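Long-range contacts in cytosolic phospholipase A2 delta (Homo sapiens, PDB 5IXC), which hydrolyses the sn-2 ester of glycerophospholipids in a calcium-dependent manner, with a preference for linoleate, releasing a fatty acid and a lysophospholipid: residues L165-V170 and A210-Y215; V51-S56 and E78-L83; L431-L436 and L527-S532. All blocks are in the same frame, centred on the assembly; numbering follows the deposited sequence.

Contact 1. Residues L165-V170 and A210-Y215; sequences LSCLDV and AFRFHY. With BA (barium ion), chain D.
Residues 165-170 and 210-215 are two neighbouring antiparallel strands of what is probably the second C2 domain of the protein; Ser-166 and Tyr-215, Leu-168 and Phe-213, and Val-170 and Phe-211 form the hydrogen-bonded pairs. In the middle one, Leu-168 N meets Phe-213 O at 2.7 Å and Phe-213 N meets Leu-168 O at 2.9 Å. The non-hydrogen-bonded pairs put Cys-167 beside His-214 and Asp-169 beside Arg-212 on one face. There the arginine chain, bent at chi2 and chi3, curls back so that NE reaches Asp-169 OD1 at 2.8 Å, and NH2 reaches the same oxygen at 3.2 Å. This side-on grip keeps OD1 near the guanidinium plane, although the carboxylate is turned 64° from it. An acid suits the place because its charge matches the arginine's; its other oxygen, OD2, binds a barium ion at 3.1 Å in this crystal. With an alanine here, both bonds to OD1 are gone, which would probably leave the guanidinium freer to turn and without this counter-charge, and the barium ion without this oxygen. Further along, Cys-167 SG lies obliquely to the His-214 ring, 3.8 Å from its centroid, while the imidazole ND1 is hydrogen-bonded to Glu-198. On the other face, the chi1 of Tyr-215 (59°) sets CG between backbone N and carbonyl carbon, which folds the ring back across the partner strand. Ser-166, small enough to fit beneath it, sets OG over one ring face, 3.2 Å from CE1, and Leu-168 CB meets CE2 at 3.7 Å. Strand 160-171 also pairs with strand 269-277, near whose end Cys-278 forms a disulfide with Cys-167. Val-170, Phe-211 and Phe-213 pack on Leu-191 of strand 190-192, in a different sheet.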
loop_
_atom_site.group_PDB
_atom_site.type_symbol
_atom_site.label_atom_id
_atom_site.label_comp_id
_atom_site.label_asym_id
_atom_site.label_seq_id
_atom_site.Cartn_x
_atom_site.Cartn_y
_atom_site.Cartn_z
ATOM N N LEU A 165 -25.058 -1.967 1.290
ATOM C CA LEU A 165 -24.924 -1.668 2.699
ATOM C C LEU A 165 -26.239 -1.150 3.228
ATOM O O LEU A 165 -26.840 -0.278 2.625
ATOM C CB LEU A 165 -23.874 -0.584 2.848
ATOM C CG LEU A 165 -22.973 -0.660 4.064
ATOM C CD1 LEU A 165 -22.106 -1.911 3.995
ATOM C CD2 LEU A 165 -22.110 0.584 4.090
ATOM N N SER A 166 -26.702 -1.689 4.336
ATOM C CA SER A 166 -27.834 -1.093 5.006
ATOM C C SER A 166 -27.398 -0.639 6.375
ATOM O O SER A 166 -26.348 -1.032 6.864
ATOM C CB SER A 166 -29.040 -2.036 5.064
ATOM O OG SER A 166 -28.683 -3.325 5.508
ATOM N N CYS A 167 -28.187 0.244 6.957
ATOM C CA CYS A 167 -27.857 0.832 8.226
ATOM C C CYS A 167 -28.972 0.550 9.190
ATOM O O CYS A 167 -30.135 0.603 8.816
ATOM C CB CYS A 167 -27.673 2.320 8.056
ATOM S SG CYS A 167 -26.017 2.849 7.437
ATOM N N LEU A 168 -28.616 0.219 10.422
ATOM C CA LEU A 168 -29.615 -0.003 11.439
ATOM C C LEU A 168 -29.560 1.167 12.365
ATOM O O LEU A 168 -28.499 1.542 12.828
ATOM C CB LEU A 168 -29.344 -1.290 12.206
ATOM C CG LEU A 168 -30.456 -1.912 13.072
ATOM C CD1 LEU A 168 -30.284 -1.584 14.536
ATOM C CD2 LEU A 168 -31.845 -1.492 12.641
ATOM N N ASP A 169 -30.714 1.744 12.634
ATOM C CA ASP A 169 -30.784 2.914 13.467
ATOM C C ASP A 169 -31.581 2.660 14.729
ATOM O O ASP A 169 -32.694 2.160 14.661
ATOM C CB ASP A 169 -31.418 4.030 12.672
ATOM C CG ASP A 169 -30.716 5.309 12.871
ATOM O OD1 ASP A 169 -30.144 5.814 11.882
ATOM O OD2 ASP A 169 -30.705 5.798 14.025
ATOM N N VAL A 170 -31.000 3.042 15.864
ATOM C CA VAL A 170 -31.547 2.710 17.175
ATOM C C VAL A 170 -31.636 3.923 18.100
ATOM O O VAL A 170 -30.607 4.476 18.474
ATOM C CB VAL A 170 -30.686 1.630 17.867
ATOM C CG1 VAL A 170 -31.303 1.176 19.196
ATOM C CG2 VAL A 170 -30.516 0.433 16.949
ATOM N N ALA A 210 -28.629 7.628 20.703
ATOM C CA ALA A 210 -28.884 6.917 19.450
ATOM C C ALA A 210 -27.628 6.185 18.958
ATOM O O ALA A 210 -26.521 6.447 19.426
ATOM C CB ALA A 210 -29.410 7.868 18.389
ATOM N N PHE A 211 -27.825 5.243 18.039
ATOM C CA PHE A 211 -26.726 4.432 17.499
ATOM C C PHE A 211 -26.986 4.037 16.062
ATOM O O PHE A 211 -28.131 3.819 15.660
ATOM C CB PHE A 211 -26.504 3.141 18.298
ATOM C CG PHE A 211 -26.533 3.326 19.782
ATOM C CD1 PHE A 211 -25.390 3.680 20.474
ATOM C CD2 PHE A 211 -27.715 3.139 20.484
ATOM C CE1 PHE A 211 -25.421 3.847 21.846
ATOM C CE2 PHE A 211 -27.755 3.307 21.852
ATOM C CZ PHE A 211 -26.607 3.660 22.535
ATOM N N ARG A 212 -25.893 3.889 15.325
ATOM C CA ARG A 212 -25.922 3.494 13.933
ATOM C C ARG A 212 -25.056 2.238 13.745
ATOM O O ARG A 212 -23.934 2.158 14.246
ATOM C CB ARG A 212 -25.426 4.659 13.077
ATOM C CG ARG A 212 -25.316 4.398 11.586
ATOM C CD ARG A 212 -26.661 4.336 10.867
ATOM N NE ARG A 212 -27.469 5.553 10.956
ATOM C CZ ARG A 212 -27.186 6.710 10.362
ATOM N NH1 ARG A 212 -26.081 6.864 9.643
ATOM N NH2 ARG A 212 -28.013 7.736 10.502
ATOM N N PHE A 213 -25.614 1.244 13.058
ATOM C CA PHE A 213 -24.870 0.051 12.642
ATOM C C PHE A 213 -24.861 -0.059 11.125
ATOM O O PHE A 213 -25.909 0.015 10.492
ATOM C CB PHE A 213 -25.502 -1.221 13.185
ATOM C CG PHE A 213 -25.242 -1.468 14.636
ATOM C CD1 PHE A 213 -24.180 -2.276 15.041
ATOM C CD2 PHE A 213 -26.086 -0.938 15.598
ATOM C CE1 PHE A 213 -23.958 -2.529 16.386
ATOM C CE2 PHE A 213 -25.871 -1.185 16.948
ATOM C CZ PHE A 213 -24.806 -1.980 17.341
ATOM N N HIS A 214 -23.680 -0.268 10.563
ATOM C CA HIS A 214 -23.523 -0.527 9.126
ATOM C C HIS A 214 -23.210 -2.003 8.894
ATOM O O HIS A 214 -22.348 -2.579 9.561
ATOM C CB HIS A 214 -22.381 0.306 8.533
ATOM C CG HIS A 214 -22.507 1.777 8.783
ATOM N ND1 HIS A 214 -22.257 2.342 10.014
ATOM C CD2 HIS A 214 -22.846 2.799 7.962
ATOM C CE1 HIS A 214 -22.446 3.646 9.940
ATOM N NE2 HIS A 214 -22.798 3.949 8.704
ATOM N N TYR A 215 -23.897 -2.598 7.925
ATOM C CA TYR A 215 -23.715 -4.009 7.613
ATOM C C TYR A 215 -24.248 -4.308 6.242
ATOM O O TYR A 215 -25.141 -3.644 5.776
ATOM C CB TYR A 215 -24.433 -4.878 8.645
ATOM C CG TYR A 215 -25.909 -4.602 8.722
ATOM C CD1 TYR A 215 -26.826 -5.408 8.059
ATOM C CD2 TYR A 215 -26.389 -3.526 9.441
ATOM C CE1 TYR A 215 -28.187 -5.154 8.127
ATOM C CE2 TYR A 215 -27.743 -3.261 9.511
ATOM C CZ TYR A 215 -28.643 -4.073 8.855
ATOM O OH TYR A 215 -29.992 -3.801 8.941
HETATM BA BA BA D . -31.765 8.657 13.822
#

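Contact 2. Residues V51-S56 and E78-L83; sequences VILQLS and EAFRFL
Leu-53 and Phe-80 make the tight part of this contact, in which two nearly parallel strands, 8° apart in direction, face each other across 9.8 Å and meet through side chains with no hydrogen bond between them. Leu-53 has CG anti to its carbonyl carbon (chi1 -56°) and an extended chi2, which carries CD1 across the gap to Phe-80 CD2 at 3.5 Å, obliquely to the ring. The same leucine turns its CB to the rim of the next aromatic residue, 4.1 Å from Phe-82 CZ and near the ring plane. A branched leucine suits this place because its CB and one methyl can serve two rings at once. Toward Leu-55 the packing is looser: its CB stands 4.3 Å from Phe-82 CE1. Outside the interface, Ile-52, Gln-54 and Ala-79 point away from the opposing strand, and Arg-81 is exposed, its charge well suited to solvent. Phe-63, on the strand next to 49-55, also packs on both phenylalanines, edge-to-face with Phe-82. Alternation of inward apolar and outward residues on strands of two facing sheets is typical of a beta-sandwich, here the N-terminal C2 domain that binds membranes on calcium loading.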
loop_
_atom_site.group_PDB
_atom_site.type_symbol
_atom_site.label_atom_id
_atom_site.label_comp_id
_atom_site.label_asym_id
_atom_site.label_seq_id
_atom_site.Cartn_x
_atom_site.Cartn_y
_atom_site.Cartn_z
ATOM N N VAL A 51 -17.075 -28.876 13.195
ATOM C CA VAL A 51 -16.731 -28.116 12.001
ATOM C C VAL A 51 -17.142 -26.660 12.162
ATOM O O VAL A 51 -18.168 -26.370 12.758
ATOM C CB VAL A 51 -17.403 -28.713 10.751
ATOM C CG1 VAL A 51 -17.076 -27.906 9.500
ATOM C CG2 VAL A 51 -16.949 -30.148 10.568
ATOM N N ILE A 52 -16.310 -25.766 11.629
ATOM C CA ILE A 52 -16.632 -24.347 11.519
ATOM C C ILE A 52 -16.668 -23.955 10.055
ATOM O O ILE A 52 -15.782 -24.314 9.295
ATOM C CB ILE A 52 -15.627 -23.467 12.294
ATOM C CG1 ILE A 52 -16.051 -23.390 13.756
ATOM C CG2 ILE A 52 -15.563 -22.062 11.712
ATOM C CD1 ILE A 52 -15.063 -22.673 14.639
ATOM N N LEU A 53 -17.702 -23.220 9.673
ATOM C CA LEU A 53 -17.823 -22.672 8.326
ATOM C C LEU A 53 -17.738 -21.160 8.365
ATOM O O LEU A 53 -18.401 -20.517 9.174
ATOM C CB LEU A 53 -19.151 -23.052 7.689
ATOM C CG LEU A 53 -19.530 -24.526 7.570
ATOM C CD1 LEU A 53 -20.910 -24.628 6.936
ATOM C CD2 LEU A 53 -18.523 -25.310 6.743
ATOM N N GLN A 54 -16.927 -20.605 7.474
ATOM C CA GLN A 54 -16.800 -19.172 7.306
ATOM C C GLN A 54 -16.683 -18.858 5.847
ATOM O O GLN A 54 -15.995 -19.542 5.123
ATOM C CB GLN A 54 -15.556 -18.642 7.986
ATOM C CG GLN A 54 -15.691 -18.446 9.476
ATOM C CD GLN A 54 -14.419 -17.892 10.090
ATOM O OE1 GLN A 54 -14.437 -16.848 10.737
ATOM N NE2 GLN A 54 -13.302 -18.591 9.879
ATOM N N LEU A 55 -17.348 -17.800 5.425
ATOM C CA LEU A 55 -17.247 -17.328 4.063
ATOM C C LEU A 55 -16.413 -16.048 4.077
ATOM O O LEU A 55 -16.576 -15.212 4.959
ATOM C CB LEU A 55 -18.649 -17.095 3.496
ATOM C CG LEU A 55 -18.757 -16.921 1.981
ATOM C CD1 LEU A 55 -18.374 -18.193 1.246
ATOM C CD2 LEU A 55 -20.166 -16.512 1.598
ATOM N N SER A 56 -15.501 -15.912 3.123
ATOM C CA SER A 56 -14.610 -14.738 3.047
ATOM C C SER A 56 -15.372 -13.434 2.824
ATOM O O SER A 56 -14.963 -12.376 3.274
ATOM C CB SER A 56 -13.601 -14.910 1.921
ATOM O OG SER A 56 -14.251 -15.018 0.660
ATOM N N GLU A 78 -25.077 -32.162 9.117
ATOM C CA GLU A 78 -25.730 -30.863 9.351
ATOM C C GLU A 78 -25.682 -29.969 8.118
ATOM O O GLU A 78 -24.721 -30.007 7.358
ATOM C CB GLU A 78 -25.085 -30.130 10.526
ATOM C CG GLU A 78 -25.382 -30.755 11.869
ATOM C CD GLU A 78 -24.874 -29.918 13.029
ATOM O OE1 GLU A 78 -25.401 -28.803 13.251
ATOM O OE2 GLU A 78 -23.960 -30.397 13.745
ATOM N N ALA A 79 -26.717 -29.152 7.945
ATOM C CA ALA A 79 -26.851 -28.270 6.774
ATOM C C ALA A 79 -26.863 -26.813 7.180
ATOM O O ALA A 79 -27.368 -26.459 8.239
ATOM C CB ALA A 79 -28.121 -28.595 5.999
ATOM N N PHE A 80 -26.305 -25.967 6.324
ATOM C CA PHE A 80 -26.309 -24.516 6.560
ATOM C C PHE A 80 -26.554 -23.743 5.277
ATOM O O PHE A 80 -26.291 -24.243 4.187
ATOM C CB PHE A 80 -24.999 -24.063 7.185
ATOM C CG PHE A 80 -24.652 -24.792 8.446
ATOM C CD1 PHE A 80 -25.173 -24.382 9.661
ATOM C CD2 PHE A 80 -23.804 -25.891 8.416
ATOM C CE1 PHE A 80 -24.851 -25.052 10.829
ATOM C CE2 PHE A 80 -23.477 -26.568 9.582
ATOM C CZ PHE A 80 -24.002 -26.149 10.789
ATOM N N ARG A 81 -27.036 -22.511 5.439
ATOM C CA ARG A 81 -27.468 -21.667 4.314
ATOM C C ARG A 81 -26.830 -20.284 4.301
ATOM O O ARG A 81 -26.860 -19.560 5.293
ATOM C CB ARG A 81 -28.974 -21.492 4.340
ATOM C CG ARG A 81 -29.743 -22.721 3.903
ATOM C CD ARG A 81 -31.132 -22.708 4.507
ATOM N NE ARG A 81 -31.903 -23.901 4.178
ATOM C CZ ARG A 81 -33.081 -24.210 4.720
ATOM N NH1 ARG A 81 -33.638 -23.417 5.631
ATOM N NH2 ARG A 81 -33.710 -25.323 4.353
ATOM N N PHE A 82 -26.263 -19.940 3.152
ATOM C CA PHE A 82 -25.635 -18.653 2.917
ATOM C C PHE A 82 -26.346 -18.042 1.735
ATOM O O PHE A 82 -26.926 -18.763 0.933
ATOM C CB PHE A 82 -24.165 -18.801 2.486
ATOM C CG PHE A 82 -23.302 -19.534 3.456
ATOM C CD1 PHE A 82 -22.553 -18.836 4.406
ATOM C CD2 PHE A 82 -23.202 -20.914 3.399
ATOM C CE1 PHE A 82 -21.742 -19.510 5.305
ATOM C CE2 PHE A 82 -22.397 -21.599 4.294
ATOM C CZ PHE A 82 -21.665 -20.898 5.252
ATOM N N LEU A 83 -26.257 -16.718 1.624
ATOM C CA LEU A 83 -26.520 -16.010 0.378
ATOM C C LEU A 83 -25.200 -15.671 -0.293
ATOM O O LEU A 83 -24.264 -15.215 0.348
ATOM C CB LEU A 83 -27.332 -14.743 0.620
ATOM C CG LEU A 83 -28.850 -14.931 0.713
ATOM C CD1 LEU A 83 -29.471 -13.566 0.972
ATOM C CD2 LEU A 83 -29.447 -15.554 -0.547
#

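Contact 3. Residues L431-L436 and L527-S532; sequences LWALVL and LEAIWS. With 7FA (methyl (R)-(6Z,9Z,12Z)-octadeca-6,9,12-trien-1-ylphosphonofluoridate), chain C.
Ala-433 and Ala-529 stand where two helices cross at 106°, and these small residues let the segment axes come within 8.2 Å. Their CB atoms are 3.7 Å apart, and Ala-529 CB also rests 3.6 Å from Ala-433 CA, so the smallest side chain able to pack at all suits both sides. Trp-432 holds CG anti to its backbone N (chi1 173°), which carries the indole over to the end of helix 524-531. Its CD1 edge meets Ala-529 O in the ring plane at 3.6 Å, and NE1 makes a weak, bent hydrogen bond to Ser-532 O, 3.4 Å long with an N-H...O angle of 138°. Leu-436, one turn further on, fills the space beside it, with CB over one indole face and CD2 3.9 Å from Ser-532 OG. The far rim of the indole serves the ligand: Trp-432 CH2 lies 3.9 Å from C5 of the inhibitor chain. Ser-532 OG is hydrogen-bonded to Trp-369 NE1, and the serine side chain touches the nucleophile Ser-365. Tryptophan thus suits its place by offering an apolar corner to the inhibitor chain, consistent with an apolar path for the acyl chain that ends near the polar nucleophile.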
loop_
_atom_site.group_PDB
_atom_site.type_symbol
_atom_site.label_atom_id
_atom_site.label_comp_id
_atom_site.label_asym_id
_atom_site.label_seq_id
_atom_site.Cartn_x
_atom_site.Cartn_y
_atom_site.Cartn_z
ATOM N N LEU A 431 7.483 3.688 15.167
ATOM C CA LEU A 431 8.767 3.976 15.803
ATOM C C LEU A 431 9.829 4.322 14.759
ATOM O O LEU A 431 10.532 5.328 14.881
ATOM C CB LEU A 431 9.242 2.802 16.653
ATOM C CG LEU A 431 10.605 2.979 17.343
ATOM C CD1 LEU A 431 10.667 4.239 18.195
ATOM C CD2 LEU A 431 10.932 1.757 18.192
ATOM N N TRP A 432 9.935 3.483 13.727
ATOM C CA TRP A 432 10.844 3.732 12.595
ATOM C C TRP A 432 10.641 5.128 12.010
ATOM O O TRP A 432 11.600 5.784 11.615
ATOM C CB TRP A 432 10.648 2.662 11.517
ATOM C CG TRP A 432 11.383 2.876 10.224
ATOM C CD1 TRP A 432 10.859 2.797 8.979
ATOM C CD2 TRP A 432 12.772 3.185 10.055
ATOM N NE1 TRP A 432 11.830 3.025 8.038
ATOM C CE2 TRP A 432 13.014 3.276 8.675
ATOM C CE3 TRP A 432 13.831 3.404 10.939
ATOM C CZ2 TRP A 432 14.272 3.574 8.153
ATOM C CZ3 TRP A 432 15.087 3.703 10.418
ATOM C CH2 TRP A 432 15.294 3.782 9.039
ATOM N N ALA A 433 9.389 5.573 11.969
ATOM C CA ALA A 433 9.054 6.938 11.526
ATOM C C ALA A 433 9.767 7.987 12.351
ATOM O O ALA A 433 10.349 8.920 11.820
ATOM C CB ALA A 433 7.554 7.173 11.600
ATOM N N LEU A 434 9.717 7.825 13.661
ATOM C CA LEU A 434 10.307 8.811 14.565
ATOM C C LEU A 434 11.823 8.798 14.507
ATOM O O LEU A 434 12.442 9.861 14.423
ATOM C CB LEU A 434 9.819 8.591 15.987
ATOM C CG LEU A 434 8.303 8.728 16.124
ATOM C CD1 LEU A 434 7.820 8.111 17.426
ATOM C CD2 LEU A 434 7.886 10.183 16.026
ATOM N N VAL A 435 12.430 7.612 14.517
ATOM C CA VAL A 435 13.900 7.562 14.454
ATOM C C VAL A 435 14.361 8.128 13.107
ATOM O O VAL A 435 15.310 8.906 13.049
ATOM C CB VAL A 435 14.544 6.175 14.719
ATOM C CG1 VAL A 435 13.784 5.395 15.781
ATOM C CG2 VAL A 435 14.688 5.363 13.449
ATOM N N LEU A 436 13.670 7.761 12.034
ATOM C CA LEU A 436 14.075 8.202 10.699
ATOM C C LEU A 436 13.962 9.714 10.590
ATOM O O LEU A 436 14.823 10.354 9.983
ATOM C CB LEU A 436 13.256 7.518 9.592
ATOM C CG LEU A 436 13.621 7.854 8.138
ATOM C CD1 LEU A 436 15.014 7.366 7.781
ATOM C CD2 LEU A 436 12.608 7.260 7.185
ATOM N N LEU A 527 4.543 8.508 6.747
ATOM C CA LEU A 527 4.427 7.907 5.413
ATOM C C LEU A 527 5.797 7.436 4.890
ATOM O O LEU A 527 5.891 6.393 4.231
ATOM C CB LEU A 527 3.812 8.883 4.410
ATOM C CG LEU A 527 2.403 9.411 4.657
ATOM C CD1 LEU A 527 1.884 10.107 3.412
ATOM C CD2 LEU A 527 1.431 8.317 5.050
ATOM N N GLU A 528 6.842 8.212 5.184
ATOM C CA GLU A 528 8.216 7.850 4.818
ATOM C C GLU A 528 8.623 6.522 5.413
ATOM O O GLU A 528 9.333 5.754 4.787
ATOM C CB GLU A 528 9.199 8.917 5.266
ATOM C CG GLU A 528 9.177 10.169 4.407
ATOM C CD GLU A 528 10.081 11.262 4.947
ATOM O OE1 GLU A 528 9.646 11.999 5.860
ATOM O OE2 GLU A 528 11.225 11.389 4.473
ATOM N N ALA A 529 8.162 6.248 6.622
ATOM C CA ALA A 529 8.452 4.971 7.261
ATOM C C ALA A 529 7.793 3.821 6.503
ATOM O O ALA A 529 8.388 2.750 6.366
ATOM C CB ALA A 529 7.998 4.977 8.699
ATOM N N ILE A 530 6.566 4.046 6.027
ATOM C CA ILE A 530 5.890 3.049 5.200
ATOM C C ILE A 530 6.762 2.766 3.977
ATOM O O ILE A 530 7.106 1.622 3.700
ATOM C CB ILE A 530 4.499 3.485 4.678
ATOM C CG1 ILE A 530 3.573 3.998 5.789
ATOM C CG2 ILE A 530 3.836 2.326 3.942
ATOM C CD1 ILE A 530 3.279 3.004 6.882
ATOM N N TRP A 531 7.133 3.840 3.289
ATOM C CA TRP A 531 7.859 3.789 2.024
ATOM C C TRP A 531 9.242 3.191 2.136
ATOM O O TRP A 531 9.707 2.563 1.196
ATOM C CB TRP A 531 8.026 5.185 1.447
ATOM C CG TRP A 531 6.775 5.919 1.270
ATOM C CD1 TRP A 531 5.533 5.393 1.103
ATOM C CD2 TRP A 531 6.620 7.333 1.211
ATOM N NE1 TRP A 531 4.603 6.393 0.963
ATOM C CE2 TRP A 531 5.250 7.596 1.016
ATOM C CE3 TRP A 531 7.506 8.407 1.292
ATOM C CZ2 TRP A 531 4.747 8.893 0.912
ATOM C CZ3 TRP A 531 7.006 9.687 1.192
ATOM C CH2 TRP A 531 5.641 9.921 1.009
ATOM N N SER A 532 9.915 3.421 3.253
ATOM C CA SER A 532 11.277 2.909 3.431
ATOM C C SER A 532 11.359 1.846 4.498
ATOM O O SER A 532 12.434 1.576 5.032
ATOM C CB SER A 532 12.255 4.036 3.766
ATOM O OG SER A 532 11.563 5.226 4.008
HETATM C C1 7FA C . 15.355 2.144 2.951
HETATM P P1 7FA C . 14.927 1.653 1.264
HETATM C C2 7FA C . 16.736 1.659 3.383
HETATM O O2 7FA C . 14.491 0.118 1.279
HETATM C C3 7FA C . 16.848 1.972 4.868
HETATM C C4 7FA C . 18.184 1.622 5.525
HETATM C C5 7FA C . 18.135 2.260 6.907
HETATM C C6 7FA C . 19.215 1.846 7.879
HETATM C C7 7FA C . 18.874 1.859 9.173
HETATM C C8 7FA C . 19.820 1.484 10.292
HETATM C C9 7FA C . 19.178 1.943 11.585
HETATM C CM 7FA C . 15.143 -0.822 0.443
HETATM C C10 7FA C . 18.295 1.160 12.210
HETATM C C11 7FA C . 17.635 1.637 13.479
HETATM C C12 7FA C . 17.504 0.542 14.507
HETATM C C13 7FA C . 16.301 0.147 14.919
HETATM C C14 7FA C . 16.198 -0.951 15.951
HETATM C C15 7FA C . 16.433 -2.333 15.344
HETATM C C16 7FA C . 16.950 -3.328 16.379
HETATM C C17 7FA C . 15.898 -3.630 17.444
HETATM C C18 7FA C . 16.254 -4.879 18.232
HETATM O O1 7FA C . 15.986 1.933 0.289
#

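Overall arrangement
Contact 2 lies in the N-terminal C2 domain, contact 1 in a probable second C2 domain, and contact 3 in the catalytic part. The centres of contacts 1 and 2 are 25 Å apart, with nearest atoms about 11 Å from each other; though they do not touch, strands 75-85 and 160-171 belong to one extended antiparallel sheet. Contact 3 lies 37 Å from contact 1 and 42 Å from contact 2, centre to centre. It alone borders the active site: the side chain of Ser-532 is about 4 Å from that of Ser-365, and Gly-334 and Gly-335 donate backbone hydrogen bonds to the same inhibitor. The barium at contact 1 is thus remote from catalysis.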